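Local coordinates for decapping nuclease RAI1 (Candida albicans, PDB 5BUD), which hydrolyses the NAD cap at the 5' end of RNA with divalent metal ions, and stabilises and stimulates the exoribonuclease RAT1, at residues E40-L48 and F174-W184; L221-W229 and L274-Y282. All coordinates share one frame; numbering follows the deposited sequence.

In the fold
The centre of contact 2 is about 9 Å from that of the chain and the contact is buried, whereas contact 1, its centre about 19 Å out, is only partly buried and ends in solvent at its proline and tryptophan end. Their chemistry follows: 40-48 and 174-184 are joined by three backbone hydrogen bonds in and beside a two-residue antiparallel ladder, while 221-229 and 274-282 exchange none and meet mainly through side chains. The two join where Ser44 and Tyr46 bond to the backbone of Cys228, so the small ladder abuts the end of strand 217-228. Both carry manganese ligands, Glu175 in contact 1 and Glu224 and Asp226 in contact 2, placing them beside one active site.

Contact 1: E40-L48 and F174-W184; sequences ENSLSYYYL and FETIATIPKPW. With MN (manganese (II) ion), chain G.
Tyr45 and Ile180 form the hydrogen-bonded pair of a short antiparallel ladder: Tyr45 N reaches Ile180 O and Ile180 N reaches Tyr45 O, each at 2.8 Å. A third bond, Tyr47 N to Ala178 O at 2.7 Å, is nearly straight at hydrogen (171°). Packing is tightest around these bonds. Pro183 CD sits over one face of the Tyr45 ring, 3.9 Å from its centroid, a CH-pi contact, while Ile180 O lies at the ring edge, in plane. With CG1 of Ile180 between its backbone N and carbonyl carbon (chi1 44°), the chain turns to Tyr47, and CD1 lies 3.6 Å from Tyr47 CB. Toward helix 158-178, Leu48 CD2 touches both Ala178 CB and Phe174 CE1, each at 3.9 Å.

The outer side is looser. The Tyr47 ring and the five-membered ring of Trp184 are tilted by 30° and slid apart, with centroids 5.2 Å apart, so they barely overlap, and Trp184 is exposed. Near exposed Asn41 and Pro181, a water lies within bonding distance of Asn41 O and Pro181 O, more acceptors being near than it has protons. On the side facing the metal, a different water links Ser44 OG with Thr179 OG1. That threonine hydroxyl donates in turn to Glu175 O, tying the start of the strand to the backbone of Glu175.

Glu175 itself points away from 40-48 and binds manganese through OE1, alongside four waters. The ladder thus continues helix 158-178, which supplies this metal ligand, and joins it to strand 217-228 through Ser44 and Tyr46, both bonded to Cys228. Leu48 and Phe174 pack on strand 291-298, and Thr179 rests on Leu246 of strand 243-250.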
loop_
_atom_site.group_PDB
_atom_site.type_symbol
_atom_site.label_atom_id
_atom_site.label_comp_id
_atom_site.label_asym_id
_atom_site.label_seq_id
_atom_site.Cartn_x
_atom_site.Cartn_y
_atom_site.Cartn_z
ATOM N N GLU A 40 -9.058 -4.513 16.090
ATOM C CA GLU A 40 -7.881 -4.113 16.882
ATOM C C GLU A 40 -7.175 -5.284 17.556
ATOM O O GLU A 40 -6.010 -5.183 17.879
ATOM C CB GLU A 40 -8.246 -3.068 17.947
ATOM C CG GLU A 40 -9.157 -1.937 17.471
ATOM C CD GLU A 40 -10.641 -2.306 17.488
ATOM O OE1 GLU A 40 -10.972 -3.506 17.634
ATOM O OE2 GLU A 40 -11.485 -1.396 17.345
ATOM N N ASN A 41 -7.877 -6.402 17.741
ATOM C CA ASN A 41 -7.269 -7.639 18.216
ATOM C C ASN A 41 -6.264 -8.256 17.249
ATOM O O ASN A 41 -5.447 -9.118 17.621
ATOM C CB ASN A 41 -8.376 -8.667 18.503
ATOM C CG ASN A 41 -9.360 -8.181 19.555
ATOM O OD1 ASN A 41 -10.571 -8.422 19.454
ATOM N ND2 ASN A 41 -8.850 -7.465 20.557
ATOM N N SER A 42 -6.341 -7.854 15.994
ATOM C CA SER A 42 -5.384 -8.307 14.997
ATOM C C SER A 42 -4.176 -7.372 14.796
ATOM O O SER A 42 -3.284 -7.674 13.985
ATOM C CB SER A 42 -6.096 -8.484 13.655
ATOM O OG SER A 42 -7.014 -9.532 13.748
ATOM N N LEU A 43 -4.141 -6.255 15.503
ATOM C CA LEU A 43 -2.970 -5.336 15.441
ATOM C C LEU A 43 -1.787 -5.884 16.270
ATOM O O LEU A 43 -1.931 -6.135 17.473
ATOM C CB LEU A 43 -3.372 -3.963 15.947
ATOM C CG LEU A 43 -2.341 -2.819 15.931
ATOM C CD1 LEU A 43 -1.838 -2.486 14.540
ATOM C CD2 LEU A 43 -2.915 -1.590 16.574
ATOM N N SER A 44 -0.643 -6.074 15.627
ATOM C CA SER A 44 0.607 -6.381 16.335
ATOM C C SER A 44 1.387 -5.111 16.744
ATOM O O SER A 44 1.118 -4.010 16.264
ATOM C CB SER A 44 1.481 -7.306 15.490
ATOM O OG SER A 44 2.084 -6.594 14.378
ATOM N N TYR A 45 2.374 -5.293 17.607
ATOM C CA TYR A 45 3.164 -4.210 18.170
ATOM C C TYR A 45 4.633 -4.476 17.905
ATOM O O TYR A 45 5.076 -5.623 17.916
ATOM C CB TYR A 45 2.878 -4.079 19.679
ATOM C CG TYR A 45 1.441 -3.714 19.921
ATOM C CD1 TYR A 45 0.430 -4.693 19.923
ATOM C CD2 TYR A 45 1.068 -2.385 20.037
ATOM C CE1 TYR A 45 -0.902 -4.333 20.088
ATOM C CE2 TYR A 45 -0.247 -2.017 20.191
ATOM C CZ TYR A 45 -1.227 -2.995 20.218
ATOM O OH TYR A 45 -2.506 -2.582 20.361
ATOM N N TYR A 46 5.387 -3.413 17.642
ATOM C CA TYR A 46 6.800 -3.537 17.344
ATOM C C TYR A 46 7.558 -3.901 18.619
ATOM O O TYR A 46 7.358 -3.267 19.642
ATOM C CB TYR A 46 7.369 -2.200 16.793
ATOM C CG TYR A 46 8.784 -2.344 16.342
ATOM C CD1 TYR A 46 9.082 -3.026 15.183
ATOM C CD2 TYR A 46 9.842 -1.877 17.118
ATOM C CE1 TYR A 46 10.398 -3.204 14.768
ATOM C CE2 TYR A 46 11.167 -2.063 16.714
ATOM C CZ TYR A 46 11.428 -2.705 15.522
ATOM O OH TYR A 46 12.725 -2.927 15.087
ATOM N N TYR A 47 8.403 -4.911 18.548
ATOM C CA TYR A 47 9.281 -5.276 19.664
ATOM C C TYR A 47 10.501 -6.061 19.185
ATOM O O TYR A 47 10.401 -7.249 18.842
ATOM C CB TYR A 47 8.516 -6.080 20.737
ATOM C CG TYR A 47 9.335 -6.292 21.996
ATOM C CD1 TYR A 47 9.903 -7.523 22.284
ATOM C CD2 TYR A 47 9.579 -5.237 22.865
ATOM C CE1 TYR A 47 10.656 -7.717 23.433
ATOM C CE2 TYR A 47 10.345 -5.412 24.004
ATOM C CZ TYR A 47 10.882 -6.654 24.279
ATOM O OH TYR A 47 11.659 -6.830 25.408
ATOM N N LEU A 48 11.658 -5.385 19.137
ATOM C CA LEU A 48 12.894 -6.005 18.664
ATOM C C LEU A 48 14.123 -5.351 19.341
ATOM O O LEU A 48 14.670 -4.372 18.828
ATOM C CB LEU A 48 13.001 -5.882 17.144
ATOM C CG LEU A 48 14.143 -6.662 16.517
ATOM C CD1 LEU A 48 14.082 -8.118 16.954
ATOM C CD2 LEU A 48 14.093 -6.536 15.000
ATOM N N PHE A 174 10.749 -11.070 8.855
ATOM C CA PHE A 174 11.131 -9.918 9.636
ATOM C C PHE A 174 9.946 -9.386 10.430
ATOM O O PHE A 174 10.091 -9.071 11.620
ATOM C CB PHE A 174 11.738 -8.824 8.722
ATOM C CG PHE A 174 12.169 -7.601 9.458
ATOM C CD1 PHE A 174 13.194 -7.659 10.396
ATOM C CD2 PHE A 174 11.567 -6.378 9.208
ATOM C CE1 PHE A 174 13.595 -6.517 11.086
ATOM C CE2 PHE A 174 11.973 -5.219 9.886
ATOM C CZ PHE A 174 12.974 -5.298 10.842
ATOM N N GLU A 175 8.777 -9.302 9.786
ATOM C CA GLU A 175 7.583 -8.882 10.467
ATOM C C GLU A 175 7.275 -9.803 11.641
ATOM O O GLU A 175 6.862 -9.346 12.699
ATOM C CB GLU A 175 6.359 -8.881 9.542
ATOM C CG GLU A 175 6.362 -7.869 8.415
ATOM C CD GLU A 175 5.155 -8.066 7.489
ATOM O OE1 GLU A 175 4.276 -8.864 7.850
ATOM O OE2 GLU A 175 5.085 -7.478 6.404
ATOM N N THR A 176 7.479 -11.093 11.428
ATOM C CA THR A 176 7.197 -12.099 12.445
ATOM C C THR A 176 8.144 -11.969 13.636
ATOM O O THR A 176 7.687 -11.996 14.753
ATOM C CB THR A 176 7.261 -13.517 11.826
ATOM O OG1 THR A 176 6.314 -13.589 10.749
ATOM C CG2 THR A 176 6.940 -14.575 12.852
ATOM N N ILE A 177 9.444 -11.794 13.394
ATOM C CA ILE A 177 10.415 -11.736 14.502
ATOM C C ILE A 177 10.543 -10.356 15.162
ATOM O O ILE A 177 11.056 -10.261 16.271
ATOM C CB ILE A 177 11.772 -12.381 14.137
ATOM C CG1 ILE A 177 12.495 -11.669 12.978
ATOM C CG2 ILE A 177 11.538 -13.824 13.735
ATOM C CD1 ILE A 177 13.256 -10.427 13.369
ATOM N N ALA A 178 9.962 -9.325 14.541
ATOM C CA ALA A 178 10.032 -7.935 15.047
ATOM C C ALA A 178 8.786 -7.445 15.745
ATOM O O ALA A 178 8.784 -6.332 16.287
ATOM C CB ALA A 178 10.405 -6.981 13.915
ATOM N N THR A 179 7.724 -8.263 15.782
ATOM C CA THR A 179 6.487 -7.840 16.392
ATOM C C THR A 179 5.938 -8.889 17.396
ATOM O O THR A 179 6.304 -10.057 17.344
ATOM C CB THR A 179 5.388 -7.618 15.337
ATOM O OG1 THR A 179 5.027 -8.883 14.738
ATOM C CG2 THR A 179 5.839 -6.602 14.258
ATOM N N ILE A 180 5.066 -8.421 18.267
ATOM C CA ILE A 180 4.362 -9.233 19.279
ATOM C C ILE A 180 2.848 -8.954 19.198
ATOM O O ILE A 180 2.432 -7.844 18.817
ATOM C CB ILE A 180 4.921 -8.919 20.690
ATOM C CG1 ILE A 180 5.096 -7.401 20.881
ATOM C CG2 ILE A 180 6.249 -9.633 20.872
ATOM C CD1 ILE A 180 5.403 -6.947 22.299
ATOM N N PRO A 181 2.006 -9.953 19.531
ATOM C CA PRO A 181 0.568 -9.801 19.279
ATOM C C PRO A 181 -0.164 -8.838 20.189
ATOM O O PRO A 181 -1.308 -8.517 19.917
ATOM C CB PRO A 181 0.012 -11.226 19.450
ATOM C CG PRO A 181 1.043 -11.970 20.223
ATOM C CD PRO A 181 2.363 -11.354 19.815
ATOM N N LYS A 182 0.493 -8.395 21.258
ATOM C CA LYS A 182 -0.046 -7.466 22.210
ATOM C C LYS A 182 1.095 -6.577 22.676
ATOM O O LYS A 182 2.252 -6.897 22.449
ATOM C CB LYS A 182 -0.658 -8.233 23.391
ATOM C CG LYS A 182 -1.982 -8.927 23.046
ATOM C CD LYS A 182 -3.130 -7.917 22.974
ATOM C CE LYS A 182 -4.132 -8.218 21.865
ATOM N NZ LYS A 182 -4.750 -9.567 22.001
ATOM N N PRO A 183 0.777 -5.454 23.308
ATOM C CA PRO A 183 1.859 -4.563 23.708
ATOM C C PRO A 183 2.754 -5.201 24.746
ATOM O O PRO A 183 2.338 -6.164 25.435
ATOM C CB PRO A 183 1.140 -3.336 24.279
ATOM C CG PRO A 183 -0.297 -3.670 24.335
ATOM C CD PRO A 183 -0.558 -4.884 23.536
ATOM N N TRP A 184 3.974 -4.682 24.856
ATOM C CA TRP A 184 4.983 -5.266 25.739
ATOM C C TRP A 184 4.423 -5.652 27.122
ATOM O O TRP A 184 4.803 -6.670 27.682
ATOM C CB TRP A 184 6.157 -4.305 25.914
ATOM C CG TRP A 184 7.153 -4.816 26.898
ATOM C CD1 TRP A 184 8.066 -5.809 26.696
ATOM C CD2 TRP A 184 7.311 -4.391 28.247
ATOM N NE1 TRP A 184 8.807 -6.010 27.824
ATOM C CE2 TRP A 184 8.363 -5.153 28.800
ATOM C CE3 TRP A 184 6.680 -3.424 29.043
ATOM C CZ2 TRP A 184 8.787 -4.996 30.126
ATOM C CZ3 TRP A 184 7.107 -3.259 30.361
ATOM C CH2 TRP A 184 8.150 -4.043 30.886
HETATM MN MN MN G . 2.162 -8.843 7.216
HETATM O O HOH W 1 -2.487 -9.357 17.058
HETATM O O HOH W 2 3.087 -8.864 12.506
HETATM O O HOH W 3 1.395 -9.578 9.358
HETATM O O HOH W 4 0.042 -8.974 6.085
HETATM O O HOH W 5 1.709 -6.595 7.921
HETATM O O HOH W 6 2.691 -11.038 6.984
#

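Contact 2: L221-W229 and L274-Y282. With MN (manganese (II) ion), chain F; MN (manganese (II) ion), chain E.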
loop_
_atom_site.group_PDB
_atom_site.type_symbol
_atom_site.label_atom_id
_atom_site.label_comp_id
_atom_site.label_asym_id
_atom_site.label_seq_id
_atom_site.Cartn_x
_atom_site.Cartn_y
_atom_site.Cartn_z
ATOM N N LEU A 221 -8.708 5.950 1.661
ATOM C CA LEU A 221 -7.745 4.914 1.231
ATOM C C LEU A 221 -7.763 3.784 2.221
ATOM O O LEU A 221 -7.704 4.029 3.435
ATOM C CB LEU A 221 -6.306 5.446 1.211
ATOM C CG LEU A 221 -6.039 6.702 0.386
ATOM C CD1 LEU A 221 -4.592 7.113 0.528
ATOM C CD2 LEU A 221 -6.410 6.503 -1.074
ATOM N N ALA A 222 -7.793 2.551 1.706
ATOM C CA ALA A 222 -7.636 1.365 2.539
ATOM C C ALA A 222 -6.211 0.860 2.385
ATOM O O ALA A 222 -5.724 0.729 1.281
ATOM C CB ALA A 222 -8.643 0.281 2.133
ATOM N N GLY A 223 -5.532 0.595 3.495
ATOM C CA GLY A 223 -4.191 0.079 3.436
ATOM C C GLY A 223 -3.846 -0.786 4.612
ATOM O O GLY A 223 -4.309 -0.578 5.733
ATOM N N GLU A 224 -2.989 -1.739 4.342
ATOM C CA GLU A 224 -2.595 -2.693 5.338
ATOM C C GLU A 224 -1.483 -2.085 6.193
ATOM O O GLU A 224 -0.631 -1.375 5.676
ATOM C CB GLU A 224 -2.199 -3.976 4.642
ATOM C CG GLU A 224 -1.947 -5.152 5.551
ATOM C CD GLU A 224 -0.480 -5.512 5.620
ATOM O OE1 GLU A 224 0.343 -4.730 5.088
ATOM O OE2 GLU A 224 -0.167 -6.574 6.198
ATOM N N ILE A 225 -1.567 -2.307 7.508
ATOM C CA ILE A 225 -0.659 -1.705 8.494
ATOM C C ILE A 225 0.213 -2.802 9.083
ATOM O O ILE A 225 -0.292 -3.852 9.477
ATOM C CB ILE A 225 -1.461 -0.986 9.601
ATOM C CG1 ILE A 225 -2.253 0.199 9.039
ATOM C CG2 ILE A 225 -0.549 -0.532 10.746
ATOM C CD1 ILE A 225 -1.383 1.262 8.381
ATOM N N ASP A 226 1.522 -2.602 9.134
ATOM C CA ASP A 226 2.421 -3.661 9.612
ATOM C C ASP A 226 2.360 -3.842 11.119
ATOM O O ASP A 226 2.280 -4.966 11.616
ATOM C CB ASP A 226 3.868 -3.414 9.199
ATOM C CG ASP A 226 4.107 -3.716 7.728
ATOM O OD1 ASP A 226 3.291 -4.476 7.184
ATOM O OD2 ASP A 226 5.129 -3.273 7.160
ATOM N N CYS A 227 2.407 -2.750 11.848
ATOM C CA CYS A 227 2.337 -2.847 13.305
ATOM C C CYS A 227 2.169 -1.501 13.943
ATOM O O CYS A 227 2.129 -0.468 13.257
ATOM C CB CYS A 227 3.559 -3.593 13.890
ATOM S SG CYS A 227 5.175 -2.781 13.666
ATOM N N CYS A 228 2.029 -1.536 15.270
ATOM C CA CYS A 228 1.876 -0.376 16.098
ATOM C C CYS A 228 3.168 -0.210 16.944
ATOM O O CYS A 228 3.750 -1.178 17.418
ATOM C CB CYS A 228 0.660 -0.551 16.981
ATOM S SG CYS A 228 0.339 0.826 18.097
ATOM N N TRP A 229 3.600 1.021 17.131
ATOM C CA TRP A 229 4.929 1.312 17.728
ATOM C C TRP A 229 5.022 0.998 19.221
ATOM O O TRP A 229 5.984 0.357 19.687
ATOM C CB TRP A 229 5.279 2.784 17.468
ATOM C CG TRP A 229 6.483 3.349 18.184
ATOM C CD1 TRP A 229 6.494 4.400 19.072
ATOM C CD2 TRP A 229 7.834 2.969 18.002
ATOM N NE1 TRP A 229 7.774 4.658 19.490
ATOM C CE2 TRP A 229 8.624 3.807 18.839
ATOM C CE3 TRP A 229 8.466 2.000 17.234
ATOM C CZ2 TRP A 229 9.999 3.674 18.938
ATOM C CZ3 TRP A 229 9.843 1.898 17.314
ATOM C CH2 TRP A 229 10.591 2.731 18.167
ATOM N N LEU A 274 0.964 8.759 2.153
ATOM C CA LEU A 274 -0.455 8.703 1.758
ATOM C C LEU A 274 -1.359 8.244 2.915
ATOM O O LEU A 274 -2.471 8.735 3.082
ATOM C CB LEU A 274 -0.652 7.804 0.529
ATOM C CG LEU A 274 -0.212 8.447 -0.796
ATOM C CD1 LEU A 274 0.042 7.417 -1.883
ATOM C CD2 LEU A 274 -1.271 9.421 -1.270
ATOM N N MET A 275 -0.825 7.370 3.749
ATOM C CA MET A 275 -1.577 6.694 4.791
ATOM C C MET A 275 -1.449 7.350 6.176
ATOM O O MET A 275 -2.054 6.891 7.117
ATOM C CB MET A 275 -1.039 5.282 4.877
ATOM C CG MET A 275 -2.043 4.262 5.295
ATOM S SD MET A 275 -3.436 4.068 4.169
ATOM C CE MET A 275 -4.291 3.110 5.402
ATOM N N GLY A 276 -0.627 8.387 6.308
ATOM C CA GLY A 276 -0.367 8.960 7.609
ATOM C C GLY A 276 0.504 8.152 8.549
ATOM O O GLY A 276 0.484 8.370 9.764
ATOM N N VAL A 277 1.287 7.236 8.007
ATOM C CA VAL A 277 2.202 6.438 8.813
ATOM C C VAL A 277 3.523 7.218 9.001
ATOM O O VAL A 277 4.164 7.606 8.016
ATOM C CB VAL A 277 2.453 5.100 8.130
ATOM C CG1 VAL A 277 3.560 4.348 8.837
ATOM C CG2 VAL A 277 1.137 4.266 8.081
ATOM N N THR A 278 3.935 7.413 10.253
ATOM C CA THR A 278 5.015 8.358 10.589
ATOM C C THR A 278 6.364 7.668 10.826
ATOM O O THR A 278 7.382 8.329 10.975
ATOM C CB THR A 278 4.685 9.190 11.854
ATOM O OG1 THR A 278 4.606 8.338 13.006
ATOM C CG2 THR A 278 3.410 9.931 11.668
ATOM N N LYS A 279 6.364 6.333 10.869
ATOM C CA LYS A 279 7.581 5.580 11.184
ATOM C C LYS A 279 7.789 4.451 10.164
ATOM O O LYS A 279 6.859 3.635 9.905
ATOM C CB LYS A 279 7.493 5.019 12.619
ATOM C CG LYS A 279 7.678 6.041 13.727
ATOM C CD LYS A 279 7.703 5.379 15.104
ATOM C CE LYS A 279 8.060 6.361 16.213
ATOM N NZ LYS A 279 7.109 7.480 16.214
ATOM N N ILE A 280 8.996 4.395 9.597
ATOM C CA ILE A 280 9.441 3.300 8.730
ATOM C C ILE A 280 10.695 2.659 9.283
ATOM O O ILE A 280 11.705 3.345 9.521
ATOM C CB ILE A 280 9.747 3.811 7.296
ATOM C CG1 ILE A 280 8.564 4.587 6.780
ATOM C CG2 ILE A 280 10.128 2.654 6.396
ATOM C CD1 ILE A 280 8.761 5.305 5.472
ATOM N N ILE A 281 10.656 1.348 9.513
ATOM C CA ILE A 281 11.778 0.636 10.129
ATOM C C ILE A 281 12.326 -0.321 9.080
ATOM O O ILE A 281 11.596 -1.162 8.547
ATOM C CB ILE A 281 11.345 -0.109 11.407
ATOM C CG1 ILE A 281 10.879 0.913 12.436
ATOM C CG2 ILE A 281 12.452 -0.983 11.961
ATOM C CD1 ILE A 281 10.524 0.387 13.798
ATOM N N TYR A 282 13.604 -0.184 8.786
ATOM C CA TYR A 282 14.311 -1.087 7.894
ATOM C C TYR A 282 15.123 -2.106 8.665
ATOM O O TYR A 282 15.900 -1.769 9.573
ATOM C CB TYR A 282 15.229 -0.307 6.928
ATOM C CG TYR A 282 14.532 0.124 5.674
ATOM C CD1 TYR A 282 13.736 1.247 5.668
ATOM C CD2 TYR A 282 14.676 -0.593 4.477
ATOM C CE1 TYR A 282 13.105 1.663 4.520
ATOM C CE2 TYR A 282 14.006 -0.194 3.339
ATOM C CZ TYR A 282 13.222 0.937 3.385
ATOM O OH TYR A 282 12.560 1.393 2.288
HETATM MN MN MN F . 2.646 -4.573 5.072
HETATM MN MN MN E . 6.041 -3.659 5.282
HETATM O O HOH W 7 1.944 -2.131 4.716
HETATM O O HOH W 8 6.769 -5.571 5.950
#
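Trp229 and Lys279 meet nearly perpendicular, the lysine chain passing over one face of the indole. CE stands 3.6 Å from the centroid of the five-membered ring, 6° off its normal, a CH-pi contact; NZ follows at 4.4 Å from that centroid, a cation-pi contact. The bend at the last torsion of Lys279 (chi4 57°) keeps the ammonium over the ring. Ile281 likewise stands crosswise to Trp229, its CD1 3.9 Å from Trp229 CZ3.

Farther along, Ile225 and Val277 run antiparallel alongside one another, with Ile225 CD1 3.9 Å from Val277 CG2. Met275, bent at chi2, brings CE to 3.4 Å from Gly223 N, an approach admitted by the lack of a side chain on Gly223. Leu221 CD1 touches Leu274 CB at 4.0 Å.

No hydrogen bond spans the two segments: Leu221 and Ile225 meet Leu274, Met275 and Val277 through apolar groups, with one cation-pi pair at the Trp229 end. Glu224 turns away from 274-282, and its OE1 shares one manganese of the PD-(D/E)XK nuclease site with Asp226 OD1 and an RNA phosphate; Asp226 OD2 binds a second. The metal ligands and the apolar contacts thus come from different residues of 221-229.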